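Local coordinates for beta-galactosidase (PDB 4OIF) that hydrolyses terminal non-reducing beta-D-galactose residues from beta-D-galactosides, working as an intracellular GH42 enzyme that assembles into a homotrimer, at the interface of chains A and B. Sequence-based numbering; all coordinates share one arbitrary frame. Chains: chain A/B, Beta-galactosidase.

Contact 1: the interface of chains A and B. Residues chain A 195-196, 216, 218, 429-430; chain B 329-330, 368-369, 371-372.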
# COMPACT_ATOMS: atom_id res chain seq x y z
N PHE A 195 6.16 -31.18 5.69
CA PHE A 195 5.94 -29.96 6.45
C PHE A 195 4.51 -29.43 6.25
O PHE A 195 4.06 -29.26 5.12
CB PHE A 195 6.99 -28.91 6.04
CG PHE A 195 6.84 -27.59 6.71
CD1 PHE A 195 7.26 -27.41 8.02
CD2 PHE A 195 6.28 -26.51 6.04
CE1 PHE A 195 7.13 -26.18 8.65
CE2 PHE A 195 6.15 -25.28 6.66
CZ PHE A 195 6.57 -25.11 7.97
N TRP A 196 3.81 -29.19 7.35
CA TRP A 196 2.42 -28.70 7.32
C TRP A 196 1.48 -29.64 6.55
O TRP A 196 0.49 -29.20 5.97
CB TRP A 196 2.36 -27.29 6.72
CG TRP A 196 2.89 -26.24 7.65
CD1 TRP A 196 3.33 -26.43 8.92
CD2 TRP A 196 3.04 -24.85 7.38
NE1 TRP A 196 3.74 -25.24 9.47
CE2 TRP A 196 3.57 -24.25 8.54
CE3 TRP A 196 2.79 -24.04 6.27
CZ2 TRP A 196 3.87 -22.89 8.62
CZ3 TRP A 196 3.08 -22.68 6.35
CH2 TRP A 196 3.61 -22.12 7.51
N THR A 216 3.17 -21.44 0.21
CA THR A 216 4.14 -21.67 1.28
C THR A 216 5.07 -22.86 1.00
O THR A 216 5.90 -23.22 1.85
CB THR A 216 3.43 -21.93 2.64
OG1 THR A 216 2.71 -23.17 2.58
CG2 THR A 216 2.47 -20.80 2.96
N HIS A 218 8.10 -23.77 -1.18
CA HIS A 218 9.11 -23.15 -2.02
C HIS A 218 9.37 -23.93 -3.30
O HIS A 218 9.51 -23.34 -4.37
CB HIS A 218 10.43 -22.99 -1.25
CG HIS A 218 10.36 -22.06 -0.08
ND1 HIS A 218 9.97 -20.74 -0.20
CD2 HIS A 218 10.65 -22.24 1.23
CE1 HIS A 218 10.01 -20.16 0.99
NE2 HIS A 218 10.41 -21.05 1.88
N GLN A 429 11.95 -17.58 3.05
CA GLN A 429 11.60 -16.94 4.31
C GLN A 429 12.83 -16.89 5.21
O GLN A 429 13.27 -17.92 5.75
CB GLN A 429 10.44 -17.68 4.99
CG GLN A 429 9.13 -17.52 4.26
CD GLN A 429 8.57 -16.11 4.37
OE1 GLN A 429 8.54 -15.52 5.45
NE2 GLN A 429 8.14 -15.55 3.25
N GLY A 430 13.41 -15.71 5.35
CA GLY A 430 14.66 -15.56 6.07
C GLY A 430 15.45 -14.34 5.64
O GLY A 430 15.03 -13.61 4.73
N ASN B 329 11.70 -16.93 10.87
CA ASN B 329 11.84 -16.97 9.42
C ASN B 329 11.03 -15.88 8.77
O ASN B 329 11.26 -15.55 7.62
CB ASN B 329 11.37 -18.32 8.89
CG ASN B 329 9.89 -18.55 9.17
OD1 ASN B 329 9.45 -18.41 10.31
ND2 ASN B 329 9.11 -18.84 8.12
N TRP B 330 10.07 -15.33 9.51
CA TRP B 330 8.97 -14.59 8.89
C TRP B 330 8.93 -13.11 9.25
O TRP B 330 7.97 -12.41 8.89
CB TRP B 330 7.62 -15.23 9.26
CG TRP B 330 7.39 -15.24 10.74
CD1 TRP B 330 7.82 -16.17 11.63
CD2 TRP B 330 6.68 -14.25 11.50
NE1 TRP B 330 7.43 -15.83 12.90
CE2 TRP B 330 6.73 -14.66 12.85
CE3 TRP B 330 6.01 -13.07 11.17
CZ2 TRP B 330 6.13 -13.92 13.88
CZ3 TRP B 330 5.41 -12.34 12.20
CH2 TRP B 330 5.48 -12.76 13.53
N SER B 368 10.88 -26.11 2.53
CA SER B 368 9.57 -25.49 2.69
C SER B 368 9.65 -24.23 3.58
O SER B 368 10.74 -23.77 3.97
CB SER B 368 8.55 -26.50 3.24
OG SER B 368 7.25 -26.18 2.77
N PHE B 369 8.48 -23.70 3.93
CA PHE B 369 8.34 -22.32 4.41
C PHE B 369 9.19 -21.94 5.62
O PHE B 369 9.59 -20.78 5.75
CB PHE B 369 6.87 -22.05 4.74
CG PHE B 369 6.47 -20.60 4.60
CD1 PHE B 369 6.39 -20.01 3.35
CD2 PHE B 369 6.17 -19.84 5.72
CE1 PHE B 369 6.01 -18.67 3.20
CE2 PHE B 369 5.79 -18.50 5.59
CZ PHE B 369 5.70 -17.92 4.32
N LYS B 371 12.13 -23.59 6.73
CA LYS B 371 13.46 -24.19 6.75
C LYS B 371 14.54 -23.28 7.38
O LYS B 371 15.57 -23.79 7.84
CB LYS B 371 13.89 -24.61 5.33
CG LYS B 371 14.29 -23.47 4.39
CD LYS B 371 14.48 -24.03 2.97
CE LYS B 371 15.24 -23.05 2.05
NZ LYS B 371 14.43 -21.89 1.58
N PHE B 372 14.32 -21.97 7.42
CA PHE B 372 15.28 -21.08 8.08
C PHE B 372 14.75 -20.51 9.40
O PHE B 372 15.36 -19.60 9.98
CB PHE B 372 15.71 -19.95 7.14
CG PHE B 372 16.46 -20.44 5.94
CD1 PHE B 372 17.28 -21.56 6.03
CD2 PHE B 372 16.34 -19.81 4.72
CE1 PHE B 372 17.97 -22.04 4.92
CE2 PHE B 372 17.04 -20.28 3.60
CZ PHE B 372 17.85 -21.39 3.71
O HOH W 1 12.58 -20.42 3.37
O HOH W 2 5.42 -28.46 2.80
O HOH W 3 12.50 -20.45 5.90
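A:Gln429 and A:Thr216 grip the ring of B:Phe369 from opposite faces in a subunit interface of the homotrimer, where a loop of one subunit packs against side chains of the next; the contact joins unlike surfaces of identical chains. On one face A:Gln429 CG lies 3.5 Å from the centroid of the B:Phe369 ring, a CH-pi contact. The glutamine chain bends at its second torsion (chi2 -70°), laying its amide over the same face, with amide and ring planes 15° apart. On the other face A:Thr216 CG2 sits 4.0 Å above the plane, toward the rim. The indole of A:Trp196 brings CH2 to 3.9 Å from B:Phe369 CD2, and A:Phe195, whose CE2 lies over the A:Trp196 indole, supports the beta-carbon side. B:Phe369 has CG anti to its backbone N (chi1 -152°), which sends the ring in between these groups. An alanine here would probably leave a gap between A:Thr216 and A:Gln429 and set the glutamine amide free to turn.

Beside the ring, the A:His218 imidazole at the start of helix 218-246 packs on the loop backbone, NE2 standing 3.5 Å from B:Phe369 CA. B:Lys371 NZ is 4.1 Å from that same A:His218 NE2, a proximity that would be expected to disfavour a charged imidazole. Direct polar bonding in this patch is slight: the hydroxyl OG of B:Ser368 makes a weak hydrogen bond to A:Thr216 O. Water does more. Water 2 links B:Ser368 OG to A:Phe195 O, while waters 1 and 3, touching each other, tie the backbone of A:Gln429 to B:Lys371 NZ and to B:Phe369 O and B:Phe372 N. At the far end the side-chain oxygen OE1 of A:Gln429 comes within 3.6 Å of CA of B:Trp330, a residue likely to bind substrate in its own subunit.

Contact 2: the interface of chains A and B. Residues chain A 507, 510-512, 514; chain B 366-367.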
# COMPACT_ATOMS: atom_id res chain seq x y z
N ASP A 507 20.25 -26.46 -2.43
CA ASP A 507 20.45 -27.09 -3.74
C ASP A 507 19.39 -26.60 -4.72
O ASP A 507 18.58 -25.74 -4.40
CB ASP A 507 20.45 -28.63 -3.65
CG ASP A 507 19.11 -29.24 -3.24
OD1 ASP A 507 18.04 -28.57 -3.31
OD2 ASP A 507 19.12 -30.43 -2.87
N ASP A 510 15.81 -25.93 -3.68
CA ASP A 510 15.73 -25.09 -2.48
C ASP A 510 15.71 -25.98 -1.22
O ASP A 510 15.07 -25.67 -0.21
CB ASP A 510 14.52 -24.15 -2.53
CG ASP A 510 14.63 -23.00 -1.52
OD1 ASP A 510 15.70 -22.35 -1.44
OD2 ASP A 510 13.66 -22.76 -0.77
N LEU A 511 16.43 -27.08 -1.28
CA LEU A 511 16.58 -27.95 -0.12
C LEU A 511 17.91 -27.63 0.54
O LEU A 511 18.95 -27.56 -0.12
CB LEU A 511 16.51 -29.40 -0.57
CG LEU A 511 15.57 -30.42 0.08
CD1 LEU A 511 14.25 -29.79 0.50
CD2 LEU A 511 15.36 -31.57 -0.91
N ALA A 512 17.89 -27.38 1.85
CA ALA A 512 19.11 -27.05 2.59
C ALA A 512 20.14 -28.18 2.54
O ALA A 512 19.80 -29.35 2.75
CB ALA A 512 18.77 -26.72 4.02
N LEU A 514 22.86 -30.37 4.14
CA LEU A 514 22.88 -30.78 5.53
C LEU A 514 24.29 -31.07 6.00
O LEU A 514 25.15 -31.46 5.22
CB LEU A 514 21.99 -32.01 5.73
CG LEU A 514 20.48 -31.89 5.49
CD1 LEU A 514 19.82 -33.17 6.01
CD2 LEU A 514 19.89 -30.66 6.17
N ARG B 366 14.19 -29.29 6.49
CA ARG B 366 15.19 -29.16 5.44
C ARG B 366 14.68 -28.28 4.29
O ARG B 366 15.46 -27.59 3.62
CB ARG B 366 15.61 -30.53 4.91
CG ARG B 366 16.69 -30.42 3.86
CD ARG B 366 17.10 -31.76 3.33
NE ARG B 366 18.22 -31.62 2.42
CZ ARG B 366 18.79 -32.63 1.77
NH1 ARG B 366 18.32 -33.85 1.95
NH2 ARG B 366 19.81 -32.41 0.95
N GLY B 367 13.37 -28.30 4.07
CA GLY B 367 12.78 -27.47 3.04
C GLY B 367 11.49 -26.82 3.48
O GLY B 367 11.07 -26.96 4.65
O HOH W 4 20.55 -30.07 -0.27
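The guanidinium of B:Arg366 is held between two leucines of chain A: CG of A:Leu514 lies 3.8 Å above one face, toward the rim, and A:Leu511 approaches from the opposite side, its CG 3.7 Å from B:Arg366 NE. B:Arg366 NE donates a hydrogen bond of 2.8 Å to A:Ala512 O, which is tilted 20° out of the guanidinium plane. The arginine reaches this carbonyl fully stretched, with CG anti to its backbone N (chi1 -177°) and the chain extended as far as NE. Its own carbonyl answers the partner: A:Ala512 N donates to B:Arg366 O at 3.0 Å. This pair of bonds grips the same alanine by both its N-H and its C=O, so backbone and side chain of one arginine read a short stretch of extended chain.

Farther out, B:Arg366 NH2 binds water 4, 2.7 Å away, which passes on to A:Leu511 O and, weakly, to A:Asp507 OD2. That carboxylate, 4.4 Å from NH2, makes no direct contact but may favour the arginine's positive charge. Its other oxygen, OD1, accepts the backbone N of A:Leu511 from above the carboxylate plane, steadying the turn. The chain A residues form the loop between strand 496-500 and helix 519-525 in the trimerisation domain; B:Arg366 and B:Gly367 lie in the long loop following strand 356-359 of the catalytic domain.

Contact 1 and contact 2 have centres about 11 Å apart and are joined through chain B: residues 366-367 of contact 2 run straight on into 368-372 of contact 1. One loop of chain B is therefore held by the 507-514 loop of chain A at its beginning and by A:Phe195, A:Trp196, A:Thr216, A:His218 and A:Gln429 farther along. The catalytic and trimerisation domains of chain A thus both receive it. The centres of both contacts lie over 30 Å from A:Glu158, the likely proton donor of chain A, but contact 1 includes B:Trp330, so trimer formation may help shape the substrate site of chain B.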